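Local coordinates for ArsR family transcriptional regulator (Staphylococcus aureus, PDB 6CDB), which acts as a zinc- and cobalt-responsive transcriptional repressor of the ArsR family, binding operator DNA as a homodimer and less tightly when metal is bound, at the interface of chains A and B. Numbering follows the deposited sequence. Chains: chain A/B, ArsR family transcriptional regulator.

About 21 Å separates the C-alpha centres of contact 1 and contact 2, two patches of one two-fold symmetric dimer interface. In both, helix 10-23 of one chain lies against helix 26-37 of its partner; contact 2 adds the partner's metal-site helix 85-99. The chains trade roles: chain A supplies helix 10-23 to contact 1, chain B to contact 2. Through the two-fold, each helix 10-23 makes both kinds of contact, so it touches both helix 26-37 and the helix that carries zinc-binding histidines, and probably links the two.

Contact 1: the interface of chains A and B. Residues chain A 10, 13-14; chain B 26, 30.
Helix 10-23 of chain A lays its first turns against the start of helix 26-37 of chain B, where A:Thr10, A:Leu13 and A:Glu14 meet the ring of B:Tyr26 at its hydroxyl, its rim and one face. The tyrosine supplies most of chain B's share, with 81 Å² of its surface hidden. Its ring carbon CG points away from the backbone N (chi1 177°), which carries the ring towards the partner helix. One face receives the carboxylate of A:Glu14, which stands almost upright on it, the two planes 83° apart. Carboxylate oxygen OE2 of A:Glu14 sits above the ring near its rim, 3.2 Å from B:Tyr26 CD1. The same side chain also uses its aliphatic part: methylene CG of A:Glu14 packs 3.6 Å from B:Tyr26 CE1. A bend at chi2 (-107°) lets the methylene and OE2 meet one side of the ring together. Against the opposite face lies methylene CG of B:Arg30, one helical turn further along in the same chain, 4.1 Å above the plane and offset towards the rim. The ring is thus sandwiched between an acidic side chain of the partner and an alkyl chain of its own helix, which should limit its swing. At its far end the phenolic oxygen OH of B:Tyr26 meets methyl CG2 of A:Thr10 at 3.2 Å. A:Leu13 bridges past the ring: its CB approaches the CE1 rim, and methyl CD1 continues to B:Arg30 CG, 3.9 Å away, the two side chains crossing nearly at right angles. The patch lies at an outer part of the dimer interface, where the N-terminal helix of one subunit packs against the second helix of the other.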
loop_
_atom_site.group_PDB
_atom_site.type_symbol
_atom_site.label_atom_id
_atom_site.label_comp_id
_atom_site.label_asym_id
_atom_site.label_seq_id
_atom_site.Cartn_x
_atom_site.Cartn_y
_atom_site.Cartn_z
ATOM N N THR A 10 -0.701 7.308 16.668
ATOM C CA THR A 10 -1.978 6.820 16.162
ATOM C C THR A 10 -2.398 7.550 14.892
ATOM O O THR A 10 -2.827 6.917 13.917
ATOM C CB THR A 10 -3.044 6.967 17.253
ATOM O OG1 THR A 10 -2.749 6.063 18.323
ATOM C CG2 THR A 10 -4.446 6.684 16.704
ATOM N N LEU A 13 -0.648 6.260 11.739
ATOM C CA LEU A 13 -1.133 4.977 11.239
ATOM C C LEU A 13 -2.546 5.093 10.683
ATOM O O LEU A 13 -2.915 4.345 9.776
ATOM C CB LEU A 13 -1.061 3.912 12.339
ATOM C CG LEU A 13 0.353 3.561 12.846
ATOM C CD1 LEU A 13 0.345 2.271 13.665
ATOM C CD2 LEU A 13 1.361 3.469 11.686
ATOM N N GLU A 14 -3.345 6.025 11.195
ATOM C CA GLU A 14 -4.639 6.263 10.575
ATOM C C GLU A 14 -4.482 6.808 9.158
ATOM O O GLU A 14 -5.151 6.331 8.231
ATOM C CB GLU A 14 -5.465 7.210 11.439
ATOM C CG GLU A 14 -5.857 6.601 12.785
ATOM C CD GLU A 14 -7.325 6.238 12.829
ATOM O OE1 GLU A 14 -8.152 7.163 13.001
ATOM O OE2 GLU A 14 -7.648 5.037 12.668
ATOM N N TYR B 26 -7.101 -0.542 9.807
ATOM C CA TYR B 26 -6.294 0.111 10.842
ATOM C C TYR B 26 -5.542 -0.898 11.700
ATOM O O TYR B 26 -4.347 -0.731 11.977
ATOM C CB TYR B 26 -7.186 0.986 11.719
ATOM C CG TYR B 26 -6.473 1.656 12.876
ATOM C CD1 TYR B 26 -5.532 2.651 12.649
ATOM C CD2 TYR B 26 -6.772 1.318 14.188
ATOM C CE1 TYR B 26 -4.887 3.279 13.683
ATOM C CE2 TYR B 26 -6.126 1.944 15.250
ATOM C CZ TYR B 26 -5.184 2.924 14.986
ATOM O OH TYR B 26 -4.536 3.556 16.011
ATOM N N ARG B 30 -1.596 -1.756 12.184
ATOM C CA ARG B 30 -0.905 -1.770 13.473
ATOM C C ARG B 30 -0.099 -3.050 13.651
ATOM O O ARG B 30 1.044 -3.026 14.147
ATOM C CB ARG B 30 -1.911 -1.601 14.617
ATOM C CG ARG B 30 -2.445 -0.184 14.769
ATOM C CD ARG B 30 -2.756 0.086 16.234
ATOM N NE ARG B 30 -3.874 -0.725 16.688
ATOM C CZ ARG B 30 -4.040 -1.184 17.929
ATOM N NH1 ARG B 30 -3.147 -0.932 18.891
ATOM N NH2 ARG B 30 -5.111 -1.909 18.199
#

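Contact 2: the interface of chains A and B. Residues chain A 29, 94-95, 98; chain B 12, 15-16, 19.
The guanidinium of B:Arg15 meets the backbone carbonyl of A:Ala98 edge-on, the oxygen lying within 3° of its plane, while one face rests over CA of B:Thr12 in the preceding turn of its own helix. Terminal nitrogen NH2 of B:Arg15 donates a hydrogen bond of 3.0 Å to A:Ala98 O, nearly straight at the hydrogen (163°). It comes from above the carbonyl plane rather than along a lone pair. A weak bond from NE of B:Arg15 reaches the same A:Ala98 O at 3.4 Å. A bend at chi3 (-66°) turns the guanidinium so that both nitrogens address this oxygen. Because A:Ala98 stands near the C-terminal end of helix 85-99, the arginine's positive charge may also be favoured by the helix end. Beside this polar link, B:Val16 wedges its two methyls towards different helices of chain A. CG2 of B:Val16 lies 3.7 Å from A:Ile95 CA, against the helix backbone itself, and 3.7 Å from A:Ala98 CB. Its other methyl, CG1, turns to A:Ile29 CG2 at 3.8 Å, joining helix 26-37 to the packing. The small side chain of A:Ala98 probably allows close helix approach, and 74 Å² of this residue is hidden by chain B. At one flank methyl CG2 of B:Thr12 meets A:Ile95 CG2 at 4.1 Å, the side chains about perpendicular. The site fastens helix 10-23 to the partner's metal-site helix, in which A:Ala98 directly follows zinc ligand A:His97; another ligand, A:His100, lies just past the helix end, so this packing probably helps connect zinc binding with the arrangement of the dimer.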
loop_
_atom_site.group_PDB
_atom_site.type_symbol
_atom_site.label_atom_id
_atom_site.label_comp_id
_atom_site.label_asym_id
_atom_site.label_seq_id
_atom_site.Cartn_x
_atom_site.Cartn_y
_atom_site.Cartn_z
ATOM N N ILE A 29 -5.244 1.713 -8.955
ATOM C CA ILE A 29 -3.940 1.085 -9.142
ATOM C C ILE A 29 -3.485 1.212 -10.597
ATOM O O ILE A 29 -2.299 1.426 -10.874
ATOM C CB ILE A 29 -3.990 -0.380 -8.676
ATOM C CG1 ILE A 29 -4.066 -0.438 -7.140
ATOM C CG2 ILE A 29 -2.783 -1.164 -9.192
ATOM C CD1 ILE A 29 -2.947 0.364 -6.445
ATOM N N ALA A 94 5.536 -2.904 -4.227
ATOM C CA ALA A 94 4.350 -3.762 -4.165
ATOM C C ALA A 94 4.148 -4.542 -5.466
ATOM O O ALA A 94 3.856 -5.745 -5.437
ATOM C CB ALA A 94 3.113 -2.923 -3.845
ATOM N N ILE A 95 4.298 -3.877 -6.617
ATOM C CA ILE A 95 4.107 -4.545 -7.906
ATOM C C ILE A 95 5.121 -5.669 -8.070
ATOM O O ILE A 95 4.771 -6.798 -8.441
ATOM C CB ILE A 95 4.201 -3.526 -9.059
ATOM C CG1 ILE A 95 3.030 -2.549 -9.007
ATOM C CG2 ILE A 95 4.245 -4.224 -10.424
ATOM C CD1 ILE A 95 3.119 -1.429 -10.025
ATOM N N ALA A 98 4.192 -8.590 -5.787
ATOM C CA ALA A 98 3.120 -9.357 -6.412
ATOM C C ALA A 98 3.654 -10.225 -7.541
ATOM O O ALA A 98 3.186 -11.351 -7.740
ATOM C CB ALA A 98 2.038 -8.414 -6.939
ATOM N N THR B 12 -1.228 -9.203 -12.392
ATOM C CA THR B 12 -0.349 -8.549 -11.430
ATOM C C THR B 12 -1.061 -7.406 -10.723
ATOM O O THR B 12 -1.029 -7.310 -9.491
ATOM C CB THR B 12 0.915 -8.023 -12.115
ATOM O OG1 THR B 12 1.560 -9.084 -12.830
ATOM C CG2 THR B 12 1.875 -7.467 -11.059
ATOM N N ARG B 15 -3.621 -8.590 -8.200
ATOM C CA ARG B 15 -3.016 -9.015 -6.937
ATOM C C ARG B 15 -2.532 -7.817 -6.128
ATOM O O ARG B 15 -2.725 -7.771 -4.909
ATOM C CB ARG B 15 -1.876 -10.004 -7.192
ATOM C CG ARG B 15 -2.316 -11.217 -8.005
ATOM C CD ARG B 15 -1.382 -12.408 -7.851
ATOM N NE ARG B 15 -0.061 -12.148 -8.419
ATOM C CZ ARG B 15 0.243 -12.260 -9.712
ATOM N NH1 ARG B 15 -0.682 -12.631 -10.594
ATOM N NH2 ARG B 15 1.476 -11.994 -10.126
ATOM N N VAL B 16 -1.932 -6.825 -6.797
ATOM C CA VAL B 16 -1.550 -5.574 -6.135
ATOM C C VAL B 16 -2.764 -4.931 -5.468
ATOM O O VAL B 16 -2.712 -4.479 -4.310
ATOM C CB VAL B 16 -0.895 -4.621 -7.153
ATOM C CG1 VAL B 16 -0.857 -3.208 -6.607
ATOM C CG2 VAL B 16 0.509 -5.096 -7.501
ATOM N N ILE B 19 -3.553 -6.715 -2.301
ATOM C CA ILE B 19 -2.620 -6.351 -1.245
ATOM C C ILE B 19 -3.048 -5.052 -0.586
ATOM O O ILE B 19 -3.132 -4.963 0.647
ATOM C CB ILE B 19 -1.186 -6.257 -1.794
ATOM C CG1 ILE B 19 -0.641 -7.660 -2.077
ATOM C CG2 ILE B 19 -0.284 -5.497 -0.804
ATOM C CD1 ILE B 19 0.612 -7.667 -2.909
#